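PDB 3EP1: PGRP-Hd - Peptidoglycan recognition protein homologue from Alvinella pompejana, which probably binds bacterial peptidoglycan in innate immunity, with a fold related to the N-acetylmuramoyl-L-alanine amidases. Local coordinates for residues Asp27-Trp32 against Ala149-Thr154; Ile14-Gln19 against Asn75-Tyr80; Ile84-Val89 against Gln126-Ala131. All coordinates share one frame; numbering follows the deposited sequence.

Two of the contacts build on the central mixed sheet, and contact 2 ties two loops together beside it. Contact 1 joins strand 26-33 to 149-152, an outermost strand of that sheet. Contact 3, nested along the chain inside the loop that contact 1 closes, packs the turn between strands 82-84 and 90-92 on helix 126-141; the two centres are about 17 Å apart. Contact 2 crosses contact 1 in chain order and lies about 21 Å from it, centre to centre, yet W32 CB and Y80 CE2 touch at 3.7 Å. Contacts 2 and 3 lie on opposite sides of the chain's centre. The early segments 14-19 and 27-32 are thus each joined to much later ones, in different parts of the domain.

Contact 1 (Asp27-Trp32 against Ala149-Thr154)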
ATOM      1  N   ASP A  27      -1.736  14.525   6.816  1.00 26.56           N
ATOM      2  CA  ASP A  27      -3.153  14.655   6.593  1.00 25.17           C
ATOM      3  C   ASP A  27      -3.467  15.307   5.260  1.00 25.15           C
ATOM      4  O   ASP A  27      -4.631  15.472   4.908  1.00 24.85           O
ATOM      5  CB  ASP A  27      -3.810  15.406   7.761  1.00 27.81           C
ATOM      6  CG  ASP A  27      -3.223  16.785   7.987  1.00 29.10           C
ATOM      7  OD1 ASP A  27      -1.985  16.933   7.992  1.00 29.30           O
ATOM      8  OD2 ASP A  27      -4.009  17.726   8.184  1.00 31.99           O
ATOM      9  N   GLU A  28      -2.431  15.666   4.506  1.00 23.65           N
ATOM     10  CA  GLU A  28      -2.657  16.260   3.192  1.00 23.91           C
ATOM     11  C   GLU A  28      -1.568  15.967   2.155  1.00 22.01           C
ATOM     12  O   GLU A  28      -0.386  15.870   2.474  1.00 20.42           O
ATOM     13  CB  GLU A  28      -2.903  17.774   3.317  1.00 24.79           C
ATOM     14  CG  GLU A  28      -1.823  18.566   4.030  1.00 27.37           C
ATOM     15  CD  GLU A  28      -2.337  19.920   4.494  1.00 26.86           C
ATOM     16  OE1 GLU A  28      -1.556  20.704   5.073  1.00 26.01           O
ATOM     17  OE2 GLU A  28      -3.534  20.191   4.277  1.00 28.47           O
ATOM     18  N   ILE A  29      -1.994  15.803   0.909  1.00 21.22           N
ATOM     19  CA  ILE A  29      -1.082  15.515  -0.193  1.00 21.40           C
ATOM     20  C   ILE A  29      -1.020  16.701  -1.151  1.00 20.48           C
ATOM     21  O   ILE A  29      -2.039  17.109  -1.709  1.00 21.04           O
ATOM     22  CB  ILE A  29      -1.538  14.273  -1.000  1.00 21.75           C
ATOM     23  CG1 ILE A  29      -1.465  13.007  -0.139  1.00 23.81           C
ATOM     24  CG2 ILE A  29      -0.664  14.108  -2.227  1.00 22.47           C
ATOM     25  CD1 ILE A  29      -2.491  12.919   0.964  1.00 23.55           C
ATOM     26  N   PHE A  30       0.171  17.253  -1.344  1.00 19.70           N
ATOM     27  CA  PHE A  30       0.334  18.387  -2.249  1.00 19.26           C
ATOM     28  C   PHE A  30       0.833  17.931  -3.608  1.00 18.87           C
ATOM     29  O   PHE A  30       1.882  17.300  -3.706  1.00 15.95           O
ATOM     30  CB  PHE A  30       1.303  19.410  -1.648  1.00 17.51           C
ATOM     31  CG  PHE A  30       0.752  20.126  -0.453  1.00 19.67           C
ATOM     32  CD1 PHE A  30      -0.363  20.956  -0.580  1.00 19.87           C
ATOM     33  CD2 PHE A  30       1.313  19.945   0.805  1.00 18.18           C
ATOM     34  CE1 PHE A  30      -0.913  21.590   0.530  1.00 20.14           C
ATOM     35  CE2 PHE A  30       0.770  20.576   1.927  1.00 20.74           C
ATOM     36  CZ  PHE A  30      -0.345  21.399   1.787  1.00 20.64           C
ATOM     37  N   LEU A  31       0.077  18.262  -4.655  1.00 19.08           N
ATOM     38  CA  LEU A  31       0.424  17.879  -6.022  1.00 20.03           C
ATOM     39  C   LEU A  31       1.138  18.968  -6.812  1.00 19.29           C
ATOM     40  O   LEU A  31       0.641  20.089  -6.937  1.00 22.30           O
ATOM     41  CB  LEU A  31      -0.829  17.448  -6.791  1.00 21.25           C
ATOM     42  CG  LEU A  31      -1.239  15.971  -6.751  1.00 25.62           C
ATOM     43  CD1 LEU A  31      -2.450  15.764  -7.645  1.00 26.70           C
ATOM     44  CD2 LEU A  31      -0.098  15.091  -7.236  1.00 22.91           C
ATOM     45  N   TRP A  32       2.305  18.625  -7.341  1.00 16.74           N
ATOM     46  CA  TRP A  32       3.110  19.550  -8.136  1.00 18.70           C
ATOM     47  C   TRP A  32       3.535  18.869  -9.415  1.00 18.52           C
ATOM     48  O   TRP A  32       3.869  17.695  -9.402  1.00 20.35           O
ATOM     49  CB  TRP A  32       4.379  19.959  -7.398  1.00 17.37           C
ATOM     50  CG  TRP A  32       4.164  20.815  -6.220  1.00 18.68           C
ATOM     51  CD1 TRP A  32       3.788  20.420  -4.971  1.00 19.50           C
ATOM     52  CD2 TRP A  32       4.338  22.234  -6.163  1.00 19.75           C
ATOM     53  NE1 TRP A  32       3.723  21.506  -4.135  1.00 20.13           N
ATOM     54  CE2 TRP A  32       4.053  22.633  -4.839  1.00 17.93           C
ATOM     55  CE3 TRP A  32       4.709  23.207  -7.104  1.00 19.39           C
ATOM     56  CZ2 TRP A  32       4.130  23.967  -4.426  1.00 17.93           C
ATOM     57  CZ3 TRP A  32       4.786  24.533  -6.695  1.00 19.54           C
ATOM     58  CH2 TRP A  32       4.498  24.900  -5.364  1.00 18.66           C
ATOM     59  N   ALA A 149      -7.229  12.392   4.415  1.00 26.97           N
ATOM     60  CA  ALA A 149      -6.245  13.239   3.735  1.00 29.06           C
ATOM     61  C   ALA A 149      -6.779  13.856   2.452  1.00 30.09           C
ATOM     62  O   ALA A 149      -7.322  13.160   1.599  1.00 30.22           O
ATOM     63  CB  ALA A 149      -4.978  12.426   3.434  1.00 28.64           C
ATOM     64  N   ARG A 150      -6.624  15.168   2.311  1.00 31.16           N
ATOM     65  CA  ARG A 150      -7.096  15.853   1.116  1.00 31.67           C
ATOM     66  C   ARG A 150      -5.984  16.075   0.088  1.00 30.42           C
ATOM     67  O   ARG A 150      -4.872  16.485   0.430  1.00 30.15           O
ATOM     68  CB  ARG A 150      -7.714  17.208   1.483  1.00 34.43           C
ATOM     69  CG  ARG A 150      -8.943  17.116   2.365  1.00 38.13           C
ATOM     70  CD  ARG A 150      -9.495  18.493   2.711  1.00 41.18           C
ATOM     71  NE  ARG A 150     -10.038  19.205   1.553  1.00 45.26           N
ATOM     72  CZ  ARG A 150     -10.625  20.400   1.622  1.00 46.62           C
ATOM     73  NH1 ARG A 150     -10.747  21.012   2.796  1.00 47.25           N
ATOM     74  NH2 ARG A 150     -11.086  20.989   0.523  1.00 47.19           N
ATOM     75  N   LEU A 151      -6.298  15.799  -1.172  1.00 28.01           N
ATOM     76  CA  LEU A 151      -5.354  15.998  -2.260  1.00 27.49           C
ATOM     77  C   LEU A 151      -5.485  17.476  -2.639  1.00 27.15           C
ATOM     78  O   LEU A 151      -6.484  17.889  -3.247  1.00 27.79           O
ATOM     79  CB  LEU A 151      -5.732  15.105  -3.436  1.00 28.27           C
ATOM     80  CG  LEU A 151      -4.757  15.015  -4.607  1.00 29.69           C
ATOM     81  CD1 LEU A 151      -3.437  14.464  -4.128  1.00 29.19           C
ATOM     82  CD2 LEU A 151      -5.336  14.123  -5.686  1.00 28.07           C
ATOM     83  N   ARG A 152      -4.482  18.265  -2.266  1.00 23.73           N
ATOM     84  CA  ARG A 152      -4.480  19.700  -2.520  1.00 23.16           C
ATOM     85  C   ARG A 152      -3.581  20.157  -3.672  1.00 22.02           C
ATOM     86  O   ARG A 152      -2.467  19.671  -3.826  1.00 20.64           O
ATOM     87  CB  ARG A 152      -4.034  20.444  -1.258  1.00 22.44           C
ATOM     88  CG  ARG A 152      -4.876  20.221  -0.018  1.00 27.94           C
ATOM     89  CD  ARG A 152      -4.294  21.058   1.131  1.00 32.93           C
ATOM     90  NE  ARG A 152      -5.159  21.139   2.303  1.00 34.75           N
ATOM     91  CZ  ARG A 152      -6.426  21.542   2.268  1.00 37.54           C
ATOM     92  NH1 ARG A 152      -6.979  21.897   1.115  1.00 39.49           N
ATOM     93  NH2 ARG A 152      -7.137  21.604   3.386  1.00 39.18           N
ATOM     94  N   THR A 153      -4.073  21.115  -4.457  1.00 21.27           N
ATOM     95  CA  THR A 153      -3.314  21.693  -5.564  1.00 20.93           C
ATOM     96  C   THR A 153      -4.028  22.897  -6.195  1.00 22.38           C
ATOM     97  O   THR A 153      -5.132  23.258  -5.797  1.00 21.11           O
ATOM     98  CB  THR A 153      -3.025  20.652  -6.675  1.00 21.92           C
ATOM     99  OG1 THR A 153      -2.000  21.156  -7.543  1.00 21.46           O
ATOM    100  CG2 THR A 153      -4.277  20.370  -7.497  1.00 18.39           C
ATOM    101  N   THR A 154      -3.368  23.515  -7.171  1.00 23.93           N
ATOM    102  CA  THR A 154      -3.895  24.666  -7.906  1.00 23.64           C
ATOM    103  C   THR A 154      -3.348  24.563  -9.330  1.00 25.03           C
ATOM    104  O   THR A 154      -2.443  23.772  -9.593  1.00 25.17           O
ATOM    105  CB  THR A 154      -3.428  26.018  -7.301  1.00 23.39           C
ATOM    106  OG1 THR A 154      -2.006  26.121  -7.391  1.00 22.39           O
ATOM    107  CG2 THR A 154      -3.839  26.136  -5.850  1.00 22.82           C
TER
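R152 extends beside F30, the two side chains pointing the same way, so that its CD lies 3.5 Å from CE1 of the ring while the guanidinium and ring planes stand only 26° apart. The approach to the ring is oblique. With the arginine chain extended from CG to NE, its charged end comes to E28, whose OE2 takes the N-H of R152 NE at 2.7 Å in a salt bridge. The oxygen lies in the guanidinium plane, but the nitrogen sits above the carboxylate plane, and the two planes are 71° apart. R106 holds E28 OE1, so the buried carboxylate lies between two arginines, which would probably help keep it ionised.

The other face of the sheet is apolar. I29 reaches A149 CB with CD1 and meets L151 with CG2, which is tight against L151 CD1 at 3.4 Å. L151 has CG anti to its backbone N (chi1 -172°), beside the carbonyl carbon, and from there CD1 and CD2 also meet L31. L166 of helix 160-167 touches both leucines, so branched aliphatic residues suit this face.

Between the faces runs a parallel ladder: I29 N to R150 O, R152 N to I29 O at 2.8 Å, and L31 N to R152 O. Beyond it T153 OG1 donates to L31 O at 2.9 Å, continuing the link with a side chain; S158 is its further partner. Parallel pairing of the penultimate strand 26-33 with the edge strand 149-152, with helix 160-167 packed on L31 and L151, is consistent with the mixed-sheet alpha/beta fold of the PGRP/amidase family.

Contact 2 (Ile14-Gln19 against Asn75-Tyr80); sequences IEPRRQ and NDDIKY
R17 grips the opposite loop by its backbone and by its side chain. Its N donates to D76 O at 2.8 Å with an N-H...O angle of 155°, while NH1 makes a weak bond to N75 O at 2.9 Å. An arginine suits the place because its long chain, extended from CG to NE, reaches past D76 to the preceding carbonyl; NH1 also bonds to F71 O, near the end of helix 59-72.

R18 comes to D76 differently. D76 OD1 lies over one face of the R18 guanidinium, 3.2 Å from R18 NE. No N-H points at the oxygen, which leaves an attraction between charges, and the two side chains are modelled too close together for finer detail to be trusted. An alanine at D76 would keep the backbone bond to R17 but would probably leave R18 without its opposite charge and its chain freer to turn.

P16 lies alongside D77, its CG 3.9 Å from D77 OD2. The carboxylate of D77 is engaged on both oxygens: R8 forms a salt bridge with OD2, and OD1 takes Q67 NE2 and, more weakly, I78 N.

In the next shell, Q101 accepts from D76 N, and Q67 of helix 59-72 also bonds I14 O, so one glutamine steadies both segments. The contact is a loop-to-loop junction of the amidase-like domain, fastening the loop before strand 26-33 to the one between helix 59-72 and strand 82-84.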
ATOM      1  N   ILE A  14      21.653  10.082  -4.257  1.00 21.95           N
ATOM      2  CA  ILE A  14      22.734  10.388  -3.330  1.00 21.23           C
ATOM      3  C   ILE A  14      22.038  10.568  -1.976  1.00 21.67           C
ATOM      4  O   ILE A  14      20.921  11.073  -1.920  1.00 19.77           O
ATOM      5  CB  ILE A  14      23.455  11.695  -3.723  1.00 23.41           C
ATOM      6  CG1 ILE A  14      24.186  11.508  -5.053  1.00 23.07           C
ATOM      7  CG2 ILE A  14      24.432  12.106  -2.630  1.00 22.94           C
ATOM      8  CD1 ILE A  14      24.851  12.763  -5.558  1.00 24.95           C
ATOM      9  N   GLU A  15      22.679  10.153  -0.889  1.00 21.82           N
ATOM     10  CA  GLU A  15      22.062  10.282   0.422  1.00 23.99           C
ATOM     11  C   GLU A  15      21.683  11.729   0.729  1.00 23.49           C
ATOM     12  O   GLU A  15      22.287  12.670   0.223  1.00 19.91           O
ATOM     13  CB  GLU A  15      22.990   9.746   1.515  1.00 27.18           C
ATOM     14  CG  GLU A  15      24.251  10.554   1.704  1.00 32.17           C
ATOM     15  CD  GLU A  15      25.104  10.043   2.847  1.00 34.39           C
ATOM     16  OE1 GLU A  15      26.146  10.667   3.118  1.00 37.31           O
ATOM     17  OE2 GLU A  15      24.742   9.020   3.467  1.00 35.79           O
ATOM     18  N   PRO A  16      20.662  11.918   1.571  1.00 24.55           N
ATOM     19  CA  PRO A  16      20.202  13.259   1.939  1.00 26.43           C
ATOM     20  C   PRO A  16      21.267  13.985   2.761  1.00 27.88           C
ATOM     21  O   PRO A  16      22.035  13.346   3.482  1.00 28.70           O
ATOM     22  CB  PRO A  16      18.956  12.983   2.787  1.00 24.49           C
ATOM     23  CG  PRO A  16      18.583  11.561   2.465  1.00 24.89           C
ATOM     24  CD  PRO A  16      19.911  10.893   2.310  1.00 24.63           C
ATOM     25  N   ARG A  17      21.322  15.305   2.648  1.00 28.29           N
ATOM     26  CA  ARG A  17      22.274  16.054   3.454  1.00 29.96           C
ATOM     27  C   ARG A  17      21.873  15.798   4.901  1.00 29.80           C
ATOM     28  O   ARG A  17      22.711  15.476   5.746  1.00 30.41           O
ATOM     29  CB  ARG A  17      22.181  17.541   3.146  1.00 30.67           C
ATOM     30  CG  ARG A  17      22.867  17.919   1.869  1.00 32.27           C
ATOM     31  CD  ARG A  17      22.666  19.380   1.543  1.00 34.27           C
ATOM     32  NE  ARG A  17      23.583  19.796   0.482  1.00 35.14           N
ATOM     33  CZ  ARG A  17      23.315  20.734  -0.417  1.00 33.84           C
ATOM     34  NH1 ARG A  17      22.149  21.362  -0.392  1.00 32.43           N
ATOM     35  NH2 ARG A  17      24.216  21.036  -1.344  1.00 34.70           N
ATOM     36  N   ARG A  18      20.574  15.934   5.165  1.00 29.80           N
ATOM     37  CA  ARG A  18      19.992  15.713   6.485  1.00 29.24           C
ATOM     38  C   ARG A  18      18.577  15.163   6.291  1.00 28.04           C
ATOM     39  O   ARG A  18      17.884  15.525   5.342  1.00 27.27           O
ATOM     40  CB  ARG A  18      19.943  17.030   7.276  1.00 31.85           C
ATOM     41  CG  ARG A  18      19.082  18.103   6.637  1.00 35.08           C
ATOM     42  CD  ARG A  18      19.484  19.533   7.054  1.00 37.96           C
ATOM     43  NE  ARG A  18      20.880  19.825   6.724  1.00 41.26           N
ATOM     44  CZ  ARG A  18      21.362  21.035   6.440  1.00 41.93           C
ATOM     45  NH1 ARG A  18      20.559  22.096   6.439  1.00 42.40           N
ATOM     46  NH2 ARG A  18      22.655  21.179   6.152  1.00 40.79           N
ATOM     47  N   GLN A  19      18.156  14.281   7.187  1.00 27.82           N
ATOM     48  CA  GLN A  19      16.836  13.679   7.100  1.00 28.16           C
ATOM     49  C   GLN A  19      16.016  14.014   8.340  1.00 28.53           C
ATOM     50  O   GLN A  19      16.338  13.574   9.441  1.00 30.89           O
ATOM     51  CB  GLN A  19      16.973  12.164   6.949  1.00 28.48           C
ATOM     52  CG  GLN A  19      15.662  11.413   6.999  1.00 32.89           C
ATOM     53  CD  GLN A  19      15.840   9.918   6.813  1.00 35.19           C
ATOM     54  OE1 GLN A  19      16.328   9.466   5.776  1.00 37.61           O
ATOM     55  NE2 GLN A  19      15.444   9.141   7.818  1.00 35.68           N
ATOM     56  N   ASN A  75      18.507  22.656  -0.996  1.00 20.48           N
ATOM     57  CA  ASN A  75      17.615  21.729  -0.304  1.00 21.02           C
ATOM     58  C   ASN A  75      18.393  20.544   0.271  1.00 21.15           C
ATOM     59  O   ASN A  75      19.484  20.213  -0.205  1.00 21.60           O
ATOM     60  CB  ASN A  75      16.521  21.222  -1.255  1.00 21.41           C
ATOM     61  CG  ASN A  75      15.570  22.325  -1.695  1.00 22.16           C
ATOM     62  OD1 ASN A  75      14.957  22.989  -0.866  1.00 24.70           O
ATOM     63  ND2 ASN A  75      15.447  22.523  -2.999  1.00 24.68           N
ATOM     64  N   ASP A  76      17.827  19.912   1.295  1.00 19.23           N
ATOM     65  CA  ASP A  76      18.449  18.762   1.942  1.00 18.80           C
ATOM     66  C   ASP A  76      18.403  17.490   1.093  1.00 20.08           C
ATOM     67  O   ASP A  76      19.045  16.500   1.433  1.00 19.31           O
ATOM     68  CB  ASP A  76      17.750  18.445   3.274  1.00 21.84           C
ATOM     69  CG  ASP A  76      17.914  19.540   4.306  1.00 22.29           C
ATOM     70  OD1 ASP A  76      18.928  20.262   4.248  1.00 24.10           O
ATOM     71  OD2 ASP A  76      17.037  19.658   5.189  1.00 23.90           O
ATOM     72  N   ASP A  77      17.633  17.519   0.007  1.00 19.76           N
ATOM     73  CA  ASP A  77      17.463  16.354  -0.859  1.00 19.41           C
ATOM     74  C   ASP A  77      16.418  16.718  -1.906  1.00 17.80           C
ATOM     75  O   ASP A  77      15.924  17.842  -1.916  1.00 16.29           O
ATOM     76  CB  ASP A  77      16.980  15.172  -0.002  1.00 18.65           C
ATOM     77  CG  ASP A  77      16.867  13.868  -0.778  1.00 20.41           C
ATOM     78  OD1 ASP A  77      17.494  13.724  -1.844  1.00 18.37           O
ATOM     79  OD2 ASP A  77      16.150  12.972  -0.291  1.00 21.48           O
ATOM     80  N   ILE A  78      16.100  15.782  -2.797  1.00 16.35           N
ATOM     81  CA  ILE A  78      15.078  16.031  -3.810  1.00 14.22           C
ATOM     82  C   ILE A  78      13.861  16.520  -2.999  1.00 14.09           C
ATOM     83  O   ILE A  78      13.605  16.013  -1.908  1.00 14.26           O
ATOM     84  CB  ILE A  78      14.791  14.722  -4.621  1.00 14.68           C
ATOM     85  CG1 ILE A  78      13.947  15.034  -5.854  1.00 14.74           C
ATOM     86  CG2 ILE A  78      14.124  13.671  -3.733  1.00 12.74           C
ATOM     87  CD1 ILE A  78      13.827  13.862  -6.801  1.00 15.79           C
ATOM     88  N   LYS A  79      13.151  17.521  -3.517  1.00 13.81           N
ATOM     89  CA  LYS A  79      12.001  18.146  -2.843  1.00 15.29           C
ATOM     90  C   LYS A  79      10.778  17.315  -2.469  1.00 15.13           C
ATOM     91  O   LYS A  79      10.116  17.591  -1.464  1.00 17.05           O
ATOM     92  CB  LYS A  79      11.487  19.325  -3.669  1.00 15.41           C
ATOM     93  CG  LYS A  79      12.478  20.436  -3.905  1.00 19.72           C
ATOM     94  CD  LYS A  79      11.853  21.504  -4.783  1.00 22.86           C
ATOM     95  CE  LYS A  79      12.864  22.566  -5.159  1.00 23.59           C
ATOM     96  NZ  LYS A  79      12.327  23.473  -6.204  1.00 27.02           N
ATOM     97  N   TYR A  80      10.467  16.307  -3.270  1.00 14.14           N
ATOM     98  CA  TYR A  80       9.280  15.516  -3.017  1.00 14.64           C
ATOM     99  C   TYR A  80       9.448  14.182  -2.308  1.00 12.03           C
ATOM    100  O   TYR A  80      10.526  13.596  -2.303  1.00 13.50           O
ATOM    101  CB  TYR A  80       8.555  15.316  -4.342  1.00 16.76           C
ATOM    102  CG  TYR A  80       8.459  16.593  -5.152  1.00 18.54           C
ATOM    103  CD1 TYR A  80       9.413  16.899  -6.122  1.00 19.56           C
ATOM    104  CD2 TYR A  80       7.424  17.503  -4.936  1.00 16.63           C
ATOM    105  CE1 TYR A  80       9.336  18.081  -6.863  1.00 20.41           C
ATOM    106  CE2 TYR A  80       7.344  18.691  -5.670  1.00 20.56           C
ATOM    107  CZ  TYR A  80       8.300  18.970  -6.633  1.00 19.86           C
ATOM    108  OH  TYR A  80       8.211  20.127  -7.375  1.00 24.91           O
TER

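Contact 3 (Ile84-Val89 against Gln126-Ala131)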
ATOM      1  N   ILE A  84       5.704  10.487  -9.743  1.00 16.04           N
ATOM      2  CA  ILE A  84       4.984   9.540 -10.592  1.00 16.29           C
ATOM      3  C   ILE A  84       5.081   9.934 -12.068  1.00 18.82           C
ATOM      4  O   ILE A  84       4.847  11.091 -12.408  1.00 19.87           O
ATOM      5  CB  ILE A  84       3.486   9.505 -10.173  1.00 17.12           C
ATOM      6  CG1 ILE A  84       3.381   9.290  -8.655  1.00 17.95           C
ATOM      7  CG2 ILE A  84       2.737   8.436 -10.953  1.00 15.93           C
ATOM      8  CD1 ILE A  84       1.969   9.301  -8.098  1.00 17.92           C
ATOM      9  N   ASP A  85       5.437   8.993 -12.944  1.00 20.54           N
ATOM     10  CA  ASP A  85       5.526   9.314 -14.368  1.00 23.48           C
ATOM     11  C   ASP A  85       4.236   8.948 -15.099  1.00 24.02           C
ATOM     12  O   ASP A  85       3.336   8.343 -14.522  1.00 22.93           O
ATOM     13  CB  ASP A  85       6.740   8.642 -15.044  1.00 23.37           C
ATOM     14  CG  ASP A  85       6.660   7.124 -15.063  1.00 25.91           C
ATOM     15  OD1 ASP A  85       5.545   6.564 -14.974  1.00 25.68           O
ATOM     16  OD2 ASP A  85       7.729   6.489 -15.194  1.00 27.62           O
ATOM     17  N   GLN A  86       4.160   9.305 -16.375  1.00 25.93           N
ATOM     18  CA  GLN A  86       2.958   9.073 -17.174  1.00 27.74           C
ATOM     19  C   GLN A  86       2.581   7.624 -17.471  1.00 28.57           C
ATOM     20  O   GLN A  86       1.475   7.346 -17.956  1.00 27.06           O
ATOM     21  CB  GLN A  86       3.059   9.905 -18.455  1.00 29.23           C
ATOM     22  CG  GLN A  86       3.225  11.394 -18.121  1.00 32.90           C
ATOM     23  CD  GLN A  86       3.377  12.285 -19.333  1.00 35.50           C
ATOM     24  OE1 GLN A  86       4.214  12.030 -20.198  1.00 40.21           O
ATOM     25  NE2 GLN A  86       2.574  13.347 -19.402  1.00 35.83           N
ATOM     26  N   ASP A  87       3.481   6.698 -17.152  1.00 28.27           N
ATOM     27  CA  ASP A  87       3.207   5.285 -17.354  1.00 28.00           C
ATOM     28  C   ASP A  87       2.830   4.618 -16.042  1.00 26.56           C
ATOM     29  O   ASP A  87       2.773   3.401 -15.961  1.00 27.11           O
ATOM     30  CB  ASP A  87       4.415   4.578 -17.973  1.00 30.96           C
ATOM     31  CG  ASP A  87       4.617   4.946 -19.429  1.00 33.34           C
ATOM     32  OD1 ASP A  87       3.658   4.808 -20.217  1.00 36.93           O
ATOM     33  OD2 ASP A  87       5.732   5.368 -19.797  1.00 36.26           O
ATOM     34  N   GLY A  88       2.579   5.421 -15.011  1.00 27.03           N
ATOM     35  CA  GLY A  88       2.191   4.871 -13.723  1.00 24.54           C
ATOM     36  C   GLY A  88       3.303   4.383 -12.811  1.00 23.87           C
ATOM     37  O   GLY A  88       3.034   3.763 -11.783  1.00 24.76           O
ATOM     38  N   VAL A  89       4.550   4.652 -13.173  1.00 20.53           N
ATOM     39  CA  VAL A  89       5.677   4.234 -12.353  1.00 18.74           C
ATOM     40  C   VAL A  89       5.848   5.201 -11.178  1.00 19.21           C
ATOM     41  O   VAL A  89       5.902   6.410 -11.366  1.00 19.64           O
ATOM     42  CB  VAL A  89       6.982   4.208 -13.189  1.00 19.61           C
ATOM     43  CG1 VAL A  89       8.144   3.720 -12.336  1.00 18.09           C
ATOM     44  CG2 VAL A  89       6.793   3.312 -14.419  1.00 21.01           C
ATOM     45  N   GLN A 126      -4.241   7.889 -17.794  1.00 26.36           N
ATOM     46  CA  GLN A 126      -5.012   7.125 -16.833  1.00 26.81           C
ATOM     47  C   GLN A 126      -4.062   6.328 -15.962  1.00 26.41           C
ATOM     48  O   GLN A 126      -4.337   6.083 -14.787  1.00 26.61           O
ATOM     49  CB  GLN A 126      -5.967   6.173 -17.551  1.00 26.99           C
ATOM     50  CG  GLN A 126      -6.862   5.391 -16.615  1.00 29.96           C
ATOM     51  CD  GLN A 126      -7.840   6.279 -15.867  1.00 32.12           C
ATOM     52  OE1 GLN A 126      -8.646   6.988 -16.479  1.00 33.17           O
ATOM     53  NE2 GLN A 126      -7.779   6.244 -14.537  1.00 31.49           N
ATOM     54  N   ALA A 127      -2.938   5.925 -16.550  1.00 24.36           N
ATOM     55  CA  ALA A 127      -1.938   5.141 -15.839  1.00 23.15           C
ATOM     56  C   ALA A 127      -1.369   5.914 -14.661  1.00 23.03           C
ATOM     57  O   ALA A 127      -1.114   5.343 -13.607  1.00 24.07           O
ATOM     58  CB  ALA A 127      -0.822   4.741 -16.789  1.00 23.06           C
ATOM     59  N   LEU A 128      -1.170   7.215 -14.858  1.00 22.13           N
ATOM     60  CA  LEU A 128      -0.626   8.086 -13.824  1.00 21.84           C
ATOM     61  C   LEU A 128      -1.646   8.270 -12.700  1.00 21.28           C
ATOM     62  O   LEU A 128      -1.294   8.234 -11.523  1.00 21.31           O
ATOM     63  CB  LEU A 128      -0.241   9.440 -14.437  1.00 20.08           C
ATOM     64  CG  LEU A 128       0.557  10.423 -13.574  1.00 19.46           C
ATOM     65  CD1 LEU A 128       1.249  11.434 -14.474  1.00 17.77           C
ATOM     66  CD2 LEU A 128      -0.353  11.117 -12.579  1.00 18.03           C
ATOM     67  N   GLN A 129      -2.907   8.461 -13.066  1.00 20.66           N
ATOM     68  CA  GLN A 129      -3.969   8.624 -12.076  1.00 21.51           C
ATOM     69  C   GLN A 129      -4.108   7.415 -11.165  1.00 20.95           C
ATOM     70  O   GLN A 129      -4.232   7.564  -9.954  1.00 22.53           O
ATOM     71  CB  GLN A 129      -5.305   8.869 -12.760  1.00 21.74           C
ATOM     72  CG  GLN A 129      -5.479  10.270 -13.291  1.00 24.58           C
ATOM     73  CD  GLN A 129      -6.797  10.439 -14.007  1.00 26.56           C
ATOM     74  OE1 GLN A 129      -7.854  10.096 -13.476  1.00 29.91           O
ATOM     75  NE2 GLN A 129      -6.746  10.971 -15.219  1.00 26.78           N
ATOM     76  N   ASP A 130      -4.098   6.218 -11.749  1.00 20.75           N
ATOM     77  CA  ASP A 130      -4.233   4.994 -10.966  1.00 22.36           C
ATOM     78  C   ASP A 130      -3.074   4.824  -9.995  1.00 20.67           C
ATOM     79  O   ASP A 130      -3.275   4.375  -8.871  1.00 21.91           O
ATOM     80  CB  ASP A 130      -4.324   3.772 -11.883  1.00 25.34           C
ATOM     81  CG  ASP A 130      -5.548   3.813 -12.782  1.00 30.35           C
ATOM     82  OD1 ASP A 130      -5.422   3.479 -13.976  1.00 34.25           O
ATOM     83  OD2 ASP A 130      -6.641   4.179 -12.299  1.00 34.20           O
ATOM     84  N   ALA A 131      -1.865   5.175 -10.431  1.00 19.98           N
ATOM     85  CA  ALA A 131      -0.689   5.067  -9.569  1.00 19.84           C
ATOM     86  C   ALA A 131      -0.878   6.049  -8.424  1.00 19.21           C
ATOM     87  O   ALA A 131      -0.617   5.732  -7.265  1.00 19.23           O
ATOM     88  CB  ALA A 131       0.583   5.400 -10.349  1.00 18.38           C
TER
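A131 and L128 take the CG2 branch of I84 on one side of helix 126-141, the buried apolar half of the tightly packed part. I84 CG2, anti to its backbone N, meets A131 CB at 3.8 Å and L128 CG at 3.9 Å. L128 crosses I84 obliquely and also rests on the backbone of D85, with CG 3.6 Å from D85 O. V113 and V115 of strand 110-115 touch I84 and L128 respectively, so a beta-branched isoleucine and a leucine suit this corner.

G88 makes the closest approach, bringing the turn against the helix: its CA lies 3.3 Å from A127 O and its O 3.3 Å from A131 CB. A side chain here would run into A127 O, and the positive phi would also jam it against the preceding carbonyl; the small alanines opposite allow this closeness.

Toward solvent the contact thins. A127 CB meets backbone atoms of the turn, Q86 O and D87 C nearest, and exposed D87 directs its CB away from the helix. Q86 adds a looser touch, CG to L128 CD1.

The type I turn keeps its shape by its own bonds. D85 OD1 accepts from D87 N, an Asx turn, and from V89 N at 2.8 Å, the two donors coming from opposite faces of the carboxylate; Y91 OH bonds its OD2. Since no hydrogen bond joins the two segments directly, their fit rests on close shape matching, partly apolar and partly carbonyl oxygens against carbon, with S125 OG, bonded to both Q86 O and L128 N, supplying a polar bridge.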